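Local coordinates for GRAS family transcription factor containing protein, expressed (PDB 5HYZ), which acts as a probable plant transcription factor of the GRAS family that binds DNA through its GRAS domain and contributes to resistance against environmental stress, at residues S260-L265 with W286-R291; E41-Y46 with S264-L269; V252-N257 with P298-D303. One frame throughout, in Å; residues are numbered along the deposited sequence.

In the fold
All three interactions use helix 251-272 of the GRAS domain, which meets a different partner in each, the segments of interactions 1 and 2 overlapping at Ser264 and Leu265. These two form one continuous apolar layer: their centres lie about 7 Å apart, and Tyr262 CB comes within 3.5 Å of Leu43 CD1 while Phe288 CD2 stands 3.6 Å from Phe266 CE1. Helix 251-272 is thereby packed against helix 278-296 and helix 39-57 together. Interaction 3, a salt bridge near the start of the same helix, is a separate polar contact, its centre about 15 Å from that of interaction 1 and about 19 Å from that of interaction 2, with about 7 Å between nearest atoms in the latter case.

Interaction 1 (S260-L265 with W286-R291); sequences SYYRSL and WMFGER
Tyr262 and Phe288 mark the closest backbone approach, CA to CA 7.7 Å, between two helical segments that run close to antiparallel, at 169°. Their axes stay 11.8 Å apart, a spacing bridged by large side chains. Residues 260-265 belong to helix 251-272 and residues 286-291 to helix 278-296, consecutive helices that form an antiparallel hairpin in the helix bundle of the GRAS domain; the second segment contains a wider pi-type turn at 286-289.

Both partners of Phe288 come from the same side of its ring. Leu265 lays its CD1 methyl over the face as a CH-pi contact, 4.2 Å from the centroid and 23° off the normal, while Leu265 CB rests near Phe288 CE2 and CZ. Tyr262 CE1 arrives obliquely near CB and CD1, lying 3.9 Å from Phe288 CD1, which sits at the edge of the tyrosine ring. The two ring planes are inclined at 58°, with centroids 5.7 Å apart, so the pair is neither a parallel stack nor a T-shaped one.

With CG anti to its carbonyl carbon, Tyr262 brings its OH to 3.2 Å from Arg291 CB, with Arg291 CD also close; the arginine chain runs extended from CG to NE and crosses the tyrosine at about a right angle. The Arg291 guanidinium has Met287 CG over one face and a weak hydrogen bond to Tyr242. A water in its plane accepts from Arg291 NH1 at 2.8 Å and also bonds Tyr262 OH, at 2.8 Å, and the more distant Tyr261 OH.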
loop_
_atom_site.group_PDB
_atom_site.type_symbol
_atom_site.label_atom_id
_atom_site.label_comp_id
_atom_site.label_asym_id
_atom_site.label_seq_id
_atom_site.Cartn_x
_atom_site.Cartn_y
_atom_site.Cartn_z
ATOM N N SER A 260 -6.691 15.103 -23.055
ATOM C CA SER A 260 -5.883 15.616 -21.947
ATOM C C SER A 260 -5.947 14.717 -20.680
ATOM O O SER A 260 -4.928 14.377 -20.034
ATOM C CB SER A 260 -6.356 17.033 -21.608
ATOM O OG SER A 260 -5.809 17.387 -20.358
ATOM N N TYR A 261 -7.168 14.311 -20.349
ATOM C CA TYR A 261 -7.393 13.389 -19.231
ATOM C C TYR A 261 -6.625 12.050 -19.381
ATOM O O TYR A 261 -5.849 11.594 -18.498
ATOM C CB TYR A 261 -8.896 13.164 -19.117
ATOM C CG TYR A 261 -9.319 12.113 -18.127
ATOM C CD1 TYR A 261 -9.274 12.326 -16.730
ATOM C CD2 TYR A 261 -9.794 10.925 -18.579
ATOM C CE1 TYR A 261 -9.669 11.298 -15.865
ATOM C CE2 TYR A 261 -10.209 9.939 -17.720
ATOM C CZ TYR A 261 -10.136 10.128 -16.387
ATOM O OH TYR A 261 -10.582 9.035 -15.670
ATOM N N TYR A 262 -6.821 11.397 -20.527
ATOM C CA TYR A 262 -6.149 10.118 -20.732
ATOM C C TYR A 262 -4.631 10.292 -20.891
ATOM O O TYR A 262 -3.874 9.389 -20.556
ATOM C CB TYR A 262 -6.790 9.375 -21.936
ATOM C CG TYR A 262 -8.055 8.677 -21.472
ATOM C CD1 TYR A 262 -7.983 7.551 -20.652
ATOM C CD2 TYR A 262 -9.322 9.201 -21.773
ATOM C CE1 TYR A 262 -9.133 6.965 -20.159
ATOM C CE2 TYR A 262 -10.451 8.608 -21.322
ATOM C CZ TYR A 262 -10.344 7.481 -20.491
ATOM O OH TYR A 262 -11.466 6.895 -19.981
ATOM N N ARG A 263 -4.171 11.444 -21.370
ATOM C CA ARG A 263 -2.716 11.670 -21.404
ATOM C C ARG A 263 -2.131 11.557 -19.995
ATOM O O ARG A 263 -1.146 10.848 -19.773
ATOM C CB ARG A 263 -2.372 13.049 -21.987
ATOM C CG ARG A 263 -0.860 13.207 -22.221
ATOM C CD ARG A 263 -0.406 14.636 -22.473
ATOM N NE ARG A 263 -0.531 15.473 -21.281
ATOM C CZ ARG A 263 -0.210 16.768 -21.227
ATOM N NH1 ARG A 263 0.279 17.404 -22.302
ATOM N NH2 ARG A 263 -0.377 17.433 -20.086
ATOM N N SER A 264 -2.786 12.205 -19.029
ATOM C CA SER A 264 -2.316 12.060 -17.631
ATOM C C SER A 264 -2.366 10.612 -17.140
ATOM O O SER A 264 -1.370 10.128 -16.553
ATOM C CB SER A 264 -3.135 12.967 -16.683
ATOM O OG SER A 264 -3.121 14.281 -17.182
ATOM N N LEU A 265 -3.489 9.902 -17.363
ATOM C CA LEU A 265 -3.556 8.487 -16.963
ATOM C C LEU A 265 -2.440 7.616 -17.592
ATOM O O LEU A 265 -1.790 6.771 -16.917
ATOM C CB LEU A 265 -4.897 7.838 -17.334
ATOM C CG LEU A 265 -6.080 8.264 -16.460
ATOM C CD1 LEU A 265 -7.360 7.715 -17.042
ATOM C CD2 LEU A 265 -5.840 7.751 -15.025
ATOM N N TRP A 286 -8.193 -2.553 -22.961
ATOM C CA TRP A 286 -9.491 -3.057 -22.565
ATOM C C TRP A 286 -10.197 -2.181 -21.575
ATOM O O TRP A 286 -11.412 -2.257 -21.449
ATOM C CB TRP A 286 -9.344 -4.482 -21.992
ATOM C CG TRP A 286 -8.952 -5.392 -23.086
ATOM C CD1 TRP A 286 -7.751 -6.045 -23.256
ATOM C CD2 TRP A 286 -9.737 -5.678 -24.244
ATOM N NE1 TRP A 286 -7.774 -6.757 -24.433
ATOM C CE2 TRP A 286 -8.979 -6.546 -25.059
ATOM C CE3 TRP A 286 -11.024 -5.297 -24.665
ATOM C CZ2 TRP A 286 -9.467 -7.043 -26.281
ATOM C CZ3 TRP A 286 -11.513 -5.788 -25.879
ATOM C CH2 TRP A 286 -10.733 -6.656 -26.672
HETATM N N MSE A 287 -9.461 -1.344 -20.860
HETATM C CA MSE A 287 -10.162 -0.433 -19.963
HETATM C C MSE A 287 -10.151 0.961 -20.589
HETATM O O MSE A 287 -11.207 1.441 -20.994
HETATM C CB MSE A 287 -9.537 -0.429 -18.569
HETATM C CG MSE A 287 -10.313 0.453 -17.610
HETATM SE SE MSE A 287 -9.512 0.308 -15.796
HETATM C CE MSE A 287 -10.788 -1.029 -15.022
ATOM N N PHE A 288 -8.974 1.565 -20.741
ATOM C CA PHE A 288 -8.913 2.928 -21.249
ATOM C C PHE A 288 -9.338 3.004 -22.726
ATOM O O PHE A 288 -10.142 3.871 -23.108
ATOM C CB PHE A 288 -7.518 3.516 -21.088
ATOM C CG PHE A 288 -7.049 3.635 -19.645
ATOM C CD1 PHE A 288 -7.946 3.636 -18.598
ATOM C CD2 PHE A 288 -5.715 3.787 -19.379
ATOM C CE1 PHE A 288 -7.491 3.755 -17.290
ATOM C CE2 PHE A 288 -5.256 3.929 -18.075
ATOM C CZ PHE A 288 -6.141 3.913 -17.052
ATOM N N GLY A 289 -8.825 2.104 -23.553
ATOM C CA GLY A 289 -9.152 2.135 -24.987
ATOM C C GLY A 289 -10.628 2.005 -25.288
ATOM O O GLY A 289 -11.194 2.714 -26.147
ATOM N N GLU A 290 -11.299 1.109 -24.566
ATOM C CA GLU A 290 -12.748 0.992 -24.714
ATOM C C GLU A 290 -13.485 2.270 -24.278
ATOM O O GLU A 290 -14.450 2.692 -24.916
ATOM C CB GLU A 290 -13.280 -0.194 -23.905
ATOM C CG GLU A 290 -12.813 -1.520 -24.497
ATOM C CD GLU A 290 -13.466 -1.744 -25.852
ATOM O OE1 GLU A 290 -14.681 -2.027 -25.858
ATOM O OE2 GLU A 290 -12.784 -1.544 -26.886
ATOM N N ARG A 291 -13.042 2.879 -23.174
ATOM C CA ARG A 291 -13.672 4.128 -22.726
ATOM C C ARG A 291 -13.497 5.236 -23.753
ATOM O O ARG A 291 -14.421 6.035 -24.016
ATOM C CB ARG A 291 -13.092 4.560 -21.379
ATOM C CG ARG A 291 -13.585 3.612 -20.265
ATOM C CD ARG A 291 -12.802 3.807 -18.963
ATOM N NE ARG A 291 -13.256 2.812 -17.967
ATOM C CZ ARG A 291 -12.865 2.789 -16.697
ATOM N NH1 ARG A 291 -11.992 3.688 -16.253
ATOM N NH2 ARG A 291 -13.336 1.845 -15.887
HETATM O O HOH W 1 -11.141 6.209 -17.267
#

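Interaction 2 (E41-Y46 with S264-L269); sequences ERLAFY and SLFESL
Phe266 reaches from residues 264-269 into the surface of residues 41-46 and touches three residues there. Leu43 places its CD1 methyl over one face of the ring, 4.2 Å from the centroid and 19° off the normal, a CH-pi contact displaced toward the rim. Two partners lie at the ring's edge, near its plane: Arg42 CB at 3.9 Å from Phe266 CE2, and Tyr46 CD2 at 3.8 Å from Phe266 CZ. Even the helix backbone takes part, since Leu43 N is 3.8 Å from Phe266 CE2.

Leu43 has CG anti to its backbone N (chi1 -178°), which carries its methyl over the phenylalanine, whereas Arg42 touches through CB, an atom placed by the backbone itself. Phe45 CD2 lies over the centre of one face of the Tyr46 ring, 3.5 Å above its plane, and so backs the tyrosine from within its own helix.

The contact joins helix 39-57, in the predicted leucine repeat I, to helix 251-272, in the predicted PFYRE region. The two segments cross at 135° with axes 10.0 Å apart, and they bring together parts of the helix bundle more than two hundred residues apart in sequence.

Farther out, the bent Arg42 chain leads its guanidinium away from Phe266 to a salt bridge with Glu284 of helix 278-296 and a hydrogen bond to Gly37 O. On the other helix, Ser268 OG donates to Leu265 O at 2.8 Å from the same face as Leu269 N, and also bonds Tyr89 OH.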
loop_
_atom_site.group_PDB
_atom_site.type_symbol
_atom_site.label_atom_id
_atom_site.label_comp_id
_atom_site.label_asym_id
_atom_site.label_seq_id
_atom_site.Cartn_x
_atom_site.Cartn_y
_atom_site.Cartn_z
ATOM N N GLU A 41 2.539 8.174 -27.768
ATOM C CA GLU A 41 2.343 7.242 -28.898
ATOM C C GLU A 41 1.217 6.251 -28.656
ATOM O O GLU A 41 0.429 5.962 -29.566
ATOM C CB GLU A 41 3.646 6.474 -29.217
ATOM C CG GLU A 41 4.758 7.423 -29.714
ATOM C CD GLU A 41 6.135 6.760 -29.772
ATOM O OE1 GLU A 41 6.417 5.856 -28.959
ATOM O OE2 GLU A 41 6.923 7.145 -30.650
ATOM N N ARG A 42 1.129 5.712 -27.440
ATOM C CA ARG A 42 0.057 4.787 -27.117
ATOM C C ARG A 42 -1.297 5.494 -27.111
ATOM O O ARG A 42 -2.305 4.997 -27.627
ATOM C CB ARG A 42 0.349 4.121 -25.763
ATOM C CG ARG A 42 1.622 3.297 -25.883
ATOM C CD ARG A 42 2.448 3.060 -24.665
ATOM N NE ARG A 42 2.075 1.848 -24.007
ATOM C CZ ARG A 42 2.854 0.806 -23.718
ATOM N NH1 ARG A 42 4.137 0.720 -24.039
ATOM N NH2 ARG A 42 2.273 -0.206 -23.117
ATOM N N LEU A 43 -1.300 6.675 -26.495
ATOM C CA LEU A 43 -2.501 7.497 -26.437
ATOM C C LEU A 43 -3.040 7.803 -27.852
ATOM O O LEU A 43 -4.221 7.622 -28.151
ATOM C CB LEU A 43 -2.185 8.791 -25.649
ATOM C CG LEU A 43 -3.366 9.741 -25.447
ATOM C CD1 LEU A 43 -4.265 9.218 -24.347
ATOM C CD2 LEU A 43 -2.859 11.106 -25.073
ATOM N N ALA A 44 -2.162 8.268 -28.723
ATOM C CA ALA A 44 -2.568 8.524 -30.102
ATOM C C ALA A 44 -3.057 7.258 -30.797
ATOM O O ALA A 44 -3.983 7.308 -31.599
ATOM C CB ALA A 44 -1.403 9.136 -30.889
ATOM N N PHE A 45 -2.450 6.121 -30.481
ATOM C CA PHE A 45 -2.950 4.879 -31.063
ATOM C C PHE A 45 -4.436 4.648 -30.777
ATOM O O PHE A 45 -5.238 4.409 -31.706
ATOM C CB PHE A 45 -2.097 3.691 -30.565
ATOM C CG PHE A 45 -2.611 2.344 -31.020
ATOM C CD1 PHE A 45 -2.158 1.789 -32.212
ATOM C CD2 PHE A 45 -3.539 1.650 -30.273
ATOM C CE1 PHE A 45 -2.637 0.555 -32.653
ATOM C CE2 PHE A 45 -4.037 0.394 -30.698
ATOM C CZ PHE A 45 -3.572 -0.153 -31.905
ATOM N N TYR A 46 -4.829 4.738 -29.495
ATOM C CA TYR A 46 -6.225 4.438 -29.188
ATOM C C TYR A 46 -7.159 5.543 -29.668
ATOM O O TYR A 46 -8.275 5.272 -30.122
ATOM C CB TYR A 46 -6.397 4.202 -27.686
ATOM C CG TYR A 46 -5.618 2.967 -27.294
ATOM C CD1 TYR A 46 -6.096 1.693 -27.634
ATOM C CD2 TYR A 46 -4.402 3.064 -26.621
ATOM C CE1 TYR A 46 -5.385 0.548 -27.298
ATOM C CE2 TYR A 46 -3.691 1.928 -26.294
ATOM C CZ TYR A 46 -4.185 0.681 -26.654
ATOM O OH TYR A 46 -3.452 -0.434 -26.326
ATOM N N SER A 264 -2.786 12.205 -19.029
ATOM C CA SER A 264 -2.316 12.060 -17.631
ATOM C C SER A 264 -2.366 10.612 -17.140
ATOM O O SER A 264 -1.370 10.128 -16.553
ATOM C CB SER A 264 -3.135 12.967 -16.683
ATOM O OG SER A 264 -3.121 14.281 -17.182
ATOM N N LEU A 265 -3.489 9.902 -17.363
ATOM C CA LEU A 265 -3.556 8.487 -16.963
ATOM C C LEU A 265 -2.440 7.616 -17.592
ATOM O O LEU A 265 -1.790 6.771 -16.917
ATOM C CB LEU A 265 -4.897 7.838 -17.334
ATOM C CG LEU A 265 -6.080 8.264 -16.460
ATOM C CD1 LEU A 265 -7.360 7.715 -17.042
ATOM C CD2 LEU A 265 -5.840 7.751 -15.025
ATOM N N PHE A 266 -2.250 7.787 -18.905
ATOM C CA PHE A 266 -1.222 7.001 -19.622
ATOM C C PHE A 266 0.162 7.289 -19.072
ATOM O O PHE A 266 0.961 6.351 -18.915
ATOM C CB PHE A 266 -1.267 7.280 -21.148
ATOM C CG PHE A 266 -2.281 6.419 -21.879
ATOM C CD1 PHE A 266 -3.640 6.508 -21.582
ATOM C CD2 PHE A 266 -1.878 5.525 -22.867
ATOM C CE1 PHE A 266 -4.572 5.714 -22.238
ATOM C CE2 PHE A 266 -2.794 4.731 -23.535
ATOM C CZ PHE A 266 -4.136 4.822 -23.239
ATOM N N GLU A 267 0.454 8.564 -18.803
ATOM C CA GLU A 267 1.743 8.929 -18.216
ATOM C C GLU A 267 1.955 8.300 -16.819
ATOM O O GLU A 267 3.054 7.797 -16.499
ATOM C CB GLU A 267 1.893 10.425 -18.126
ATOM C CG GLU A 267 2.157 11.105 -19.449
ATOM C CD GLU A 267 2.180 12.626 -19.338
ATOM O OE1 GLU A 267 2.359 13.117 -18.187
ATOM O OE2 GLU A 267 2.015 13.336 -20.386
ATOM N N SER A 268 0.906 8.302 -15.995
ATOM C CA SER A 268 1.049 7.663 -14.662
ATOM C C SER A 268 1.265 6.139 -14.772
ATOM O O SER A 268 1.934 5.534 -13.940
ATOM C CB SER A 268 -0.165 8.000 -13.799
ATOM O OG SER A 268 -1.295 7.268 -14.185
ATOM N N LEU A 269 0.729 5.507 -15.808
ATOM C CA LEU A 269 1.061 4.093 -16.005
ATOM C C LEU A 269 2.522 3.924 -16.404
ATOM O O LEU A 269 3.152 2.926 -16.039
ATOM C CB LEU A 269 0.178 3.448 -17.084
ATOM C CG LEU A 269 -1.290 3.171 -16.760
ATOM C CD1 LEU A 269 -1.899 2.216 -17.795
ATOM C CD2 LEU A 269 -1.425 2.612 -15.364
#

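Interaction 3 (V252-N257 with P298-D303); sequences VDRFAN and PEEGAD
Arg254 and Glu300 approach from opposite directions and meet in a salt bridge, Arg254 NH2 to Glu300 OE2 at 2.9 Å. The N-H...O angle of 166° makes it nearly straight. Its geometry is unequal on the two sides: OE2 lies in the guanidinium plane, at the edge, but NH2 reaches OE2 from above the carboxylate plane. With the planes 75° apart, one nitrogen meets one oxygen in place of a paired, two-bond clasp.

Both side chains are bent: Arg254 at chi3 (-47°), after CG sets out anti to the carbonyl carbon, and Glu300 at chi2, which brings its carboxylate nearer the helix. A water 2.8 Å from Glu299 O also lies within weak reach of Arg254 NH2, and may link the arginine loosely to the loop backbone.

Arg254 NE and NH1 hydrogen-bond Ala295 O and Ala249 O, fixing the rotation of the guanidinium. Glu300 OE2 is shared with Arg54, and OE1 pairs with Arg304. Within the GRAS domain the bridge joins the predicted PFYRE region to the predicted SAW region, tying the start of helix 251-272 to the loop between helices 278-296 and 311-320, with Arg54 bringing in helix 39-57.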
loop_
_atom_site.group_PDB
_atom_site.type_symbol
_atom_site.label_atom_id
_atom_site.label_comp_id
_atom_site.label_asym_id
_atom_site.label_seq_id
_atom_site.Cartn_x
_atom_site.Cartn_y
_atom_site.Cartn_z
ATOM N N VAL A 252 -15.919 18.088 -30.584
ATOM C CA VAL A 252 -14.546 18.608 -30.571
ATOM C C VAL A 252 -14.023 18.898 -29.139
ATOM O O VAL A 252 -12.857 18.597 -28.785
ATOM C CB VAL A 252 -14.421 19.899 -31.420
ATOM C CG1 VAL A 252 -13.090 20.583 -31.192
ATOM C CG2 VAL A 252 -14.639 19.588 -32.920
ATOM N N ASP A 253 -14.898 19.460 -28.303
ATOM C CA ASP A 253 -14.553 19.659 -26.881
ATOM C C ASP A 253 -14.364 18.339 -26.138
ATOM O O ASP A 253 -13.432 18.223 -25.331
ATOM C CB ASP A 253 -15.630 20.479 -26.156
ATOM C CG ASP A 253 -15.623 21.939 -26.564
ATOM O OD1 ASP A 253 -14.521 22.490 -26.684
ATOM O OD2 ASP A 253 -16.708 22.517 -26.769
ATOM N N ARG A 254 -15.223 17.351 -26.397
ATOM C CA ARG A 254 -15.085 16.057 -25.694
ATOM C C ARG A 254 -13.802 15.419 -26.070
ATOM O O ARG A 254 -13.138 14.828 -25.236
ATOM C CB ARG A 254 -16.185 15.038 -26.009
ATOM C CG ARG A 254 -17.565 15.290 -25.438
ATOM C CD ARG A 254 -18.373 14.000 -25.360
ATOM N NE ARG A 254 -18.365 13.155 -26.576
ATOM C CZ ARG A 254 -19.065 13.414 -27.682
ATOM N NH1 ARG A 254 -19.819 14.516 -27.780
ATOM N NH2 ARG A 254 -19.016 12.571 -28.709
ATOM N N PHE A 255 -13.483 15.464 -27.363
ATOM C CA PHE A 255 -12.196 14.902 -27.809
ATOM C C PHE A 255 -11.020 15.558 -27.142
ATOM O O PHE A 255 -10.104 14.873 -26.657
ATOM C CB PHE A 255 -12.133 14.994 -29.363
ATOM C CG PHE A 255 -10.961 14.269 -29.977
ATOM C CD1 PHE A 255 -9.676 14.815 -29.886
ATOM C CD2 PHE A 255 -11.160 13.091 -30.685
ATOM C CE1 PHE A 255 -8.604 14.181 -30.467
ATOM C CE2 PHE A 255 -10.087 12.433 -31.286
ATOM C CZ PHE A 255 -8.801 12.993 -31.174
ATOM N N ALA A 256 -11.002 16.895 -27.082
ATOM C CA ALA A 256 -9.918 17.560 -26.384
ATOM C C ALA A 256 -9.829 17.237 -24.855
ATOM O O ALA A 256 -8.747 17.024 -24.313
ATOM C CB ALA A 256 -10.035 19.087 -26.577
ATOM N N ASN A 257 -10.994 17.215 -24.204
ATOM C CA ASN A 257 -11.071 16.932 -22.765
ATOM C C ASN A 257 -10.536 15.512 -22.483
ATOM O O ASN A 257 -9.744 15.263 -21.577
ATOM C CB ASN A 257 -12.538 17.049 -22.316
ATOM C CG ASN A 257 -13.063 18.491 -22.346
ATOM O OD1 ASN A 257 -12.290 19.414 -22.535
ATOM N ND2 ASN A 257 -14.383 18.675 -22.204
ATOM N N PRO A 298 -18.017 6.381 -32.767
ATOM C CA PRO A 298 -19.182 6.653 -33.611
ATOM C C PRO A 298 -20.407 7.152 -32.868
ATOM O O PRO A 298 -21.117 8.032 -33.366
ATOM C CB PRO A 298 -19.470 5.296 -34.253
ATOM C CG PRO A 298 -18.683 4.283 -33.469
ATOM C CD PRO A 298 -17.485 5.018 -32.973
ATOM N N GLU A 299 -20.646 6.610 -31.681
ATOM C CA GLU A 299 -21.977 6.754 -31.079
ATOM C C GLU A 299 -22.331 8.180 -30.658
ATOM O O GLU A 299 -21.483 8.924 -30.135
ATOM C CB GLU A 299 -22.113 5.810 -29.879
ATOM C CG GLU A 299 -22.082 4.335 -30.252
ATOM C CD GLU A 299 -22.207 3.435 -29.040
ATOM O OE1 GLU A 299 -21.664 3.801 -27.965
ATOM O OE2 GLU A 299 -22.853 2.369 -29.168
ATOM N N GLU A 300 -23.587 8.566 -30.883
ATOM C CA GLU A 300 -24.053 9.882 -30.417
ATOM C C GLU A 300 -25.486 9.849 -29.883
ATOM O O GLU A 300 -26.225 8.870 -30.093
ATOM C CB GLU A 300 -23.946 10.936 -31.531
ATOM C CG GLU A 300 -22.511 11.362 -31.884
ATOM C CD GLU A 300 -21.860 12.242 -30.807
ATOM O OE1 GLU A 300 -22.507 12.485 -29.750
ATOM O OE2 GLU A 300 -20.710 12.708 -31.032
ATOM N N GLY A 301 -25.856 10.932 -29.194
ATOM C CA GLY A 301 -27.177 11.080 -28.606
ATOM C C GLY A 301 -27.406 9.989 -27.597
ATOM O O GLY A 301 -26.500 9.632 -26.833
ATOM N N ALA A 302 -28.605 9.427 -27.614
ATOM C CA ALA A 302 -28.977 8.365 -26.689
ATOM C C ALA A 302 -28.101 7.119 -26.860
ATOM O O ALA A 302 -28.038 6.267 -25.970
ATOM C CB ALA A 302 -30.467 7.996 -26.862
ATOM N N ASP A 303 -27.424 6.998 -27.996
ATOM C CA ASP A 303 -26.551 5.851 -28.183
ATOM C C ASP A 303 -25.213 6.022 -27.459
ATOM O O ASP A 303 -24.536 5.026 -27.160
ATOM C CB ASP A 303 -26.320 5.586 -29.668
ATOM C CG ASP A 303 -27.568 5.065 -30.355
ATOM O OD1 ASP A 303 -27.874 3.862 -30.189
ATOM O OD2 ASP A 303 -28.254 5.863 -31.038
HETATM O O HOH W 2 -18.870 9.507 -29.347
#